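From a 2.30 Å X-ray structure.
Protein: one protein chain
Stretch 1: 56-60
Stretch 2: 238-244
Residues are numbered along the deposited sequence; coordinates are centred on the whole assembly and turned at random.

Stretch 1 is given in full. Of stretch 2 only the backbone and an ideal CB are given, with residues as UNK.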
ATOM      1  N   PHE A  56     -19.499   3.313 -11.832  1.00 38.73           N
ATOM      2  CA  PHE A  56     -19.320   2.192 -12.749  1.00 38.51           C
ATOM      3  C   PHE A  56     -20.127   2.526 -13.999  1.00 39.90           C
ATOM      4  O   PHE A  56     -21.345   2.686 -13.933  1.00 38.13           O
ATOM      5  CB  PHE A  56     -19.823   0.904 -12.082  1.00 38.91           C
ATOM      6  CG  PHE A  56     -19.561  -0.349 -12.877  1.00 38.74           C
ATOM      7  CD1 PHE A  56     -18.296  -0.624 -13.380  1.00 37.49           C
ATOM      8  CD2 PHE A  56     -20.582  -1.272 -13.097  1.00 41.78           C
ATOM      9  CE1 PHE A  56     -18.045  -1.795 -14.092  1.00 38.54           C
ATOM     10  CE2 PHE A  56     -20.342  -2.449 -13.808  1.00 40.10           C
ATOM     11  CZ  PHE A  56     -19.067  -2.708 -14.306  1.00 40.83           C
ATOM     12  N   ALA A  57     -19.443   2.645 -15.134  1.00 40.85           N
ATOM     13  CA  ALA A  57     -20.109   3.009 -16.377  1.00 41.38           C
ATOM     14  C   ALA A  57     -19.557   2.331 -17.627  1.00 43.11           C
ATOM     15  O   ALA A  57     -18.532   1.656 -17.582  1.00 43.84           O
ATOM     16  CB  ALA A  57     -20.044   4.513 -16.550  1.00 39.91           C
ATOM     17  N   SER A  58     -20.257   2.529 -18.741  1.00 45.74           N
ATOM     18  CA  SER A  58     -19.869   1.969 -20.036  1.00 50.16           C
ATOM     19  C   SER A  58     -20.113   3.008 -21.127  1.00 52.34           C
ATOM     20  O   SER A  58     -21.004   3.851 -21.002  1.00 50.38           O
ATOM     21  CB  SER A  58     -20.686   0.710 -20.344  1.00 49.85           C
ATOM     22  OG  SER A  58     -20.467  -0.301 -19.376  1.00 51.25           O
ATOM     23  N   GLN A  59     -19.322   2.954 -22.194  1.00 56.21           N
ATOM     24  CA  GLN A  59     -19.484   3.902 -23.285  1.00 60.48           C
ATOM     25  C   GLN A  59     -20.480   3.355 -24.292  1.00 64.03           C
ATOM     26  O   GLN A  59     -20.356   2.221 -24.758  1.00 63.93           O
ATOM     27  CB  GLN A  59     -18.150   4.177 -23.975  1.00 62.08           C
ATOM     28  CG  GLN A  59     -18.204   5.351 -24.935  1.00 62.14           C
ATOM     29  CD  GLN A  59     -17.165   6.405 -24.618  1.00 64.11           C
ATOM     30  OE1 GLN A  59     -15.963   6.174 -24.764  1.00 64.96           O
ATOM     31  NE2 GLN A  59     -17.621   7.573 -24.174  1.00 65.22           N
ATOM     32  N   ASN A  60     -21.468   4.182 -24.618  1.00 68.08           N
ATOM     33  CA  ASN A  60     -22.536   3.832 -25.546  1.00 73.21           C
ATOM     34  C   ASN A  60     -22.087   3.871 -27.007  1.00 75.40           C
ATOM     35  O   ASN A  60     -21.043   4.438 -27.336  1.00 75.68           O
ATOM     36  CB  ASN A  60     -23.703   4.801 -25.335  1.00 75.38           C
ATOM     37  CG  ASN A  60     -24.982   4.320 -25.961  1.00 75.96           C
ATOM     38  OD1 ASN A  60     -25.406   3.186 -25.741  1.00 80.04           O
ATOM     39  ND2 ASN A  60     -25.619   5.187 -26.736  1.00 77.48           N
ATOM     40  N   UNK A 238     -12.321   9.928 -18.478  1.00 41.79           N
ATOM     41  CA  UNK A 238     -11.408   8.948 -19.050  1.00 42.79           C
ATOM     42  C   UNK A 238     -11.993   8.256 -20.287  1.00 43.55           C
ATOM     43  O   UNK A 238     -11.285   7.978 -21.255  1.00 41.57           O
ATOM     44  CB  UNK A 238     -11.045   7.902 -17.994  1.00 42.79           C
ATOM     45  N   UNK A 239     -13.284   7.961 -20.244  1.00 44.83           N
ATOM     46  CA  UNK A 239     -13.923   7.298 -21.368  1.00 47.90           C
ATOM     47  C   UNK A 239     -13.922   8.192 -22.596  1.00 48.11           C
ATOM     48  O   UNK A 239     -13.792   7.708 -23.718  1.00 48.78           O
ATOM     49  CB  UNK A 239     -15.354   6.894 -21.008  1.00 47.90           C
ATOM     50  N   UNK A 240     -14.057   9.498 -22.386  1.00 48.93           N
ATOM     51  CA  UNK A 240     -14.054  10.428 -23.501  1.00 49.85           C
ATOM     52  C   UNK A 240     -12.651  10.533 -24.074  1.00 50.38           C
ATOM     53  O   UNK A 240     -12.488  10.689 -25.286  1.00 51.31           O
ATOM     54  CB  UNK A 240     -14.566  11.803 -23.067  1.00 49.85           C
ATOM     55  N   UNK A 241     -11.635  10.439 -23.215  1.00 48.36           N
ATOM     56  CA  UNK A 241     -10.257  10.507 -23.690  1.00 47.03           C
ATOM     57  C   UNK A 241     -10.018   9.368 -24.659  1.00 46.71           C
ATOM     58  O   UNK A 241      -9.442   9.560 -25.728  1.00 46.83           O
ATOM     59  CB  UNK A 241      -9.264  10.450 -22.528  1.00 47.03           C
ATOM     60  N   UNK A 242     -10.461   8.176 -24.274  1.00 47.41           N
ATOM     61  CA  UNK A 242     -10.277   6.996 -25.106  1.00 49.15           C
ATOM     62  C   UNK A 242     -10.999   7.160 -26.439  1.00 50.87           C
ATOM     63  O   UNK A 242     -10.526   6.687 -27.472  1.00 52.36           O
ATOM     64  CB  UNK A 242     -10.778   5.746 -24.380  1.00 49.15           C
ATOM     65  N   UNK A 243     -12.148   7.827 -26.409  1.00 50.60           N
ATOM     66  CA  UNK A 243     -12.922   8.058 -27.620  1.00 52.15           C
ATOM     67  C   UNK A 243     -12.140   9.001 -28.526  1.00 52.82           C
ATOM     68  O   UNK A 243     -11.970   8.736 -29.717  1.00 54.37           O
ATOM     69  CB  UNK A 243     -14.303   8.630 -27.293  1.00 52.15           C
ATOM     70  N   UNK A 244     -11.662  10.100 -27.954  1.00 53.01           N
ATOM     71  CA  UNK A 244     -10.892  11.073 -28.711  1.00 54.31           C
ATOM     72  C   UNK A 244      -9.617  10.457 -29.261  1.00 53.94           C
ATOM     73  O   UNK A 244      -9.143  10.850 -30.322  1.00 55.28           O
ATOM     74  CB  UNK A 244     -10.558  12.284 -27.837  1.00 54.31           C
TER

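The backbone angles of stretch 2, with phi between -72° and -61° and psi between -49° and -32°, are helical throughout, so side chains leave it about 100° apart and only one flank can face stretch 1. The axis of this helix passes the strand 56-59 at 9.4 Å, with the two N-to-C directions 20° apart. That spacing leaves room for side chains between the backbones, and the nearest CA pair, Gln 59 CA and the CA of position 239 at 6.8 Å, marks where the contact should centre.

Position 238 has nothing of stretch 1 within 5.5 Å of its ideal CB. Stretch 1 therefore sets no limit here, and any helix-compatible residue would do. The deposited residue is Trp 238; its carbonyl O accepts the helical bond from the backbone N of position 242 at 3.1 Å.

Position 239 is the most informative. CA-to-CB points toward the strand, and the ideal CB lies 3.9 Å from Gln 59 OE1. Beyond it are the methyl of Ala 57, which also points toward the helix, the backbone of Ser 58, whose own side chain points away, and the CB of Gln 59. The surface on offer is thus largely aliphatic and peptide in character, at a distance that asks for reach. Leucine, isoleucine or methionine would suit. The residue is Met 239, with chi1 m, chi2 t and chi3 p. Its SD comes to 4.2 Å from Ala 57 CB, an apolar contact, while the terminal CE lies 3.2 Å from Ser 58 C and 3.6 Å from Gln 59 CB. The methyl consequently lies against the strand backbone, and this residue has 100 Å² covered by stretch 1, the largest share in stretch 2. At its backbone, Met 239 O is 2.9 Å from Gln 59 OE1; the Gln 59 amide is probably turned over in the model, so the nature of this approach remains open.

Position 240 points away, its ideal CB 5.3 Å from Gln 59 NE2. A polar or long flexible chain would fit as well as a small one. Arg 240 occupies it and has only 7 Å² covered by the strand.

Position 241 also points away, with no strand atom within 5.5 Å of the ideal CB, so stretch 1 exerts no selection. It is Trp 241.

Position 242 points toward the strand, but its ideal CB is still 5.2 Å from Gln 59 OE1; several medium-sized residues are possible. In Gln 242 the end leads away, and NE2 donates to Trp 238 O at 3.1 Å, one turn back.

Position 243 points toward the strand, with its ideal CB 3.9 Å from Gln 59 OE1. A small residue would fit directly against the end of Gln 59; a longer one would be possible if its chain turned past it. Ala 243 fits, its methyl touching the end of the Gln 59 side chain.

Position 244 is out of reach and unconstrained by stretch 1; it is Gln 244.

Stretch 2, residues 238-244: WMRWQAQ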
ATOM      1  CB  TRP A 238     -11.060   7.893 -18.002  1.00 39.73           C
ATOM      2  CG  TRP A 238     -10.069   6.883 -18.478  1.00 37.16           C
ATOM      3  CD1 TRP A 238      -8.709   6.999 -18.466  1.00 33.83           C
ATOM      4  CD2 TRP A 238     -10.361   5.603 -19.038  1.00 34.56           C
ATOM      5  NE1 TRP A 238      -8.133   5.861 -18.979  1.00 35.47           N
ATOM      6  CE2 TRP A 238      -9.129   4.983 -19.340  1.00 33.44           C
ATOM      7  CE3 TRP A 238     -11.545   4.909 -19.316  1.00 35.57           C
ATOM      8  CZ2 TRP A 238      -9.043   3.711 -19.901  1.00 31.29           C
ATOM      9  CZ3 TRP A 238     -11.463   3.639 -19.877  1.00 34.09           C
ATOM     10  CH2 TRP A 238     -10.218   3.055 -20.163  1.00 34.15           C
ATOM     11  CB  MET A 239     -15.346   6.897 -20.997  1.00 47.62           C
ATOM     12  CG  MET A 239     -15.396   5.755 -19.999  1.00 51.61           C
ATOM     13  SD  MET A 239     -17.006   5.589 -19.211  1.00 56.52           S
ATOM     14  CE  MET A 239     -18.021   5.338 -20.612  1.00 54.38           C
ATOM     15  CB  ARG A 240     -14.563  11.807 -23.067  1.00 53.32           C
ATOM     16  CG  ARG A 240     -16.012  11.798 -22.586  1.00 60.14           C
ATOM     17  CD  ARG A 240     -16.563  13.210 -22.401  1.00 65.43           C
ATOM     18  NE  ARG A 240     -16.899  13.842 -23.675  1.00 70.49           N
ATOM     19  CZ  ARG A 240     -17.363  15.082 -23.801  1.00 72.31           C
ATOM     20  NH1 ARG A 240     -17.550  15.837 -22.728  1.00 74.06           N
ATOM     21  NH2 ARG A 240     -17.643  15.568 -25.002  1.00 75.81           N
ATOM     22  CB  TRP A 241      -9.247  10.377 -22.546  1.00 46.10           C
ATOM     23  CG  TRP A 241      -9.291  11.473 -21.538  1.00 45.54           C
ATOM     24  CD1 TRP A 241      -9.829  12.714 -21.698  1.00 44.11           C
ATOM     25  CD2 TRP A 241      -8.765  11.430 -20.205  1.00 44.93           C
ATOM     26  NE1 TRP A 241      -9.675  13.449 -20.549  1.00 44.60           N
ATOM     27  CE2 TRP A 241      -9.026  12.686 -19.614  1.00 43.94           C
ATOM     28  CE3 TRP A 241      -8.097  10.455 -19.452  1.00 45.08           C
ATOM     29  CZ2 TRP A 241      -8.644  12.993 -18.300  1.00 42.10           C
ATOM     30  CZ3 TRP A 241      -7.717  10.761 -18.143  1.00 42.67           C
ATOM     31  CH2 TRP A 241      -7.993  12.019 -17.585  1.00 41.82           C
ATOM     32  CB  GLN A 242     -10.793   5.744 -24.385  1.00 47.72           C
ATOM     33  CG  GLN A 242     -10.269   5.568 -22.963  1.00 46.25           C
ATOM     34  CD  GLN A 242      -8.794   5.898 -22.834  1.00 47.20           C
ATOM     35  OE1 GLN A 242      -7.958   5.354 -23.559  1.00 49.32           O
ATOM     36  NE2 GLN A 242      -8.466   6.794 -21.904  1.00 41.27           N
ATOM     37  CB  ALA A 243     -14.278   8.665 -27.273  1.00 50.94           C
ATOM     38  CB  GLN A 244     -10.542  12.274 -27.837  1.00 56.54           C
ATOM     39  CG  GLN A 244     -11.729  13.143 -27.470  1.00 61.91           C
ATOM     40  CD  GLN A 244     -11.567  14.575 -27.944  1.00 64.90           C
ATOM     41  OE1 GLN A 244     -11.500  14.841 -29.147  1.00 65.77           O
ATOM     42  NE2 GLN A 244     -11.499  15.507 -26.999  1.00 66.19           N
TER
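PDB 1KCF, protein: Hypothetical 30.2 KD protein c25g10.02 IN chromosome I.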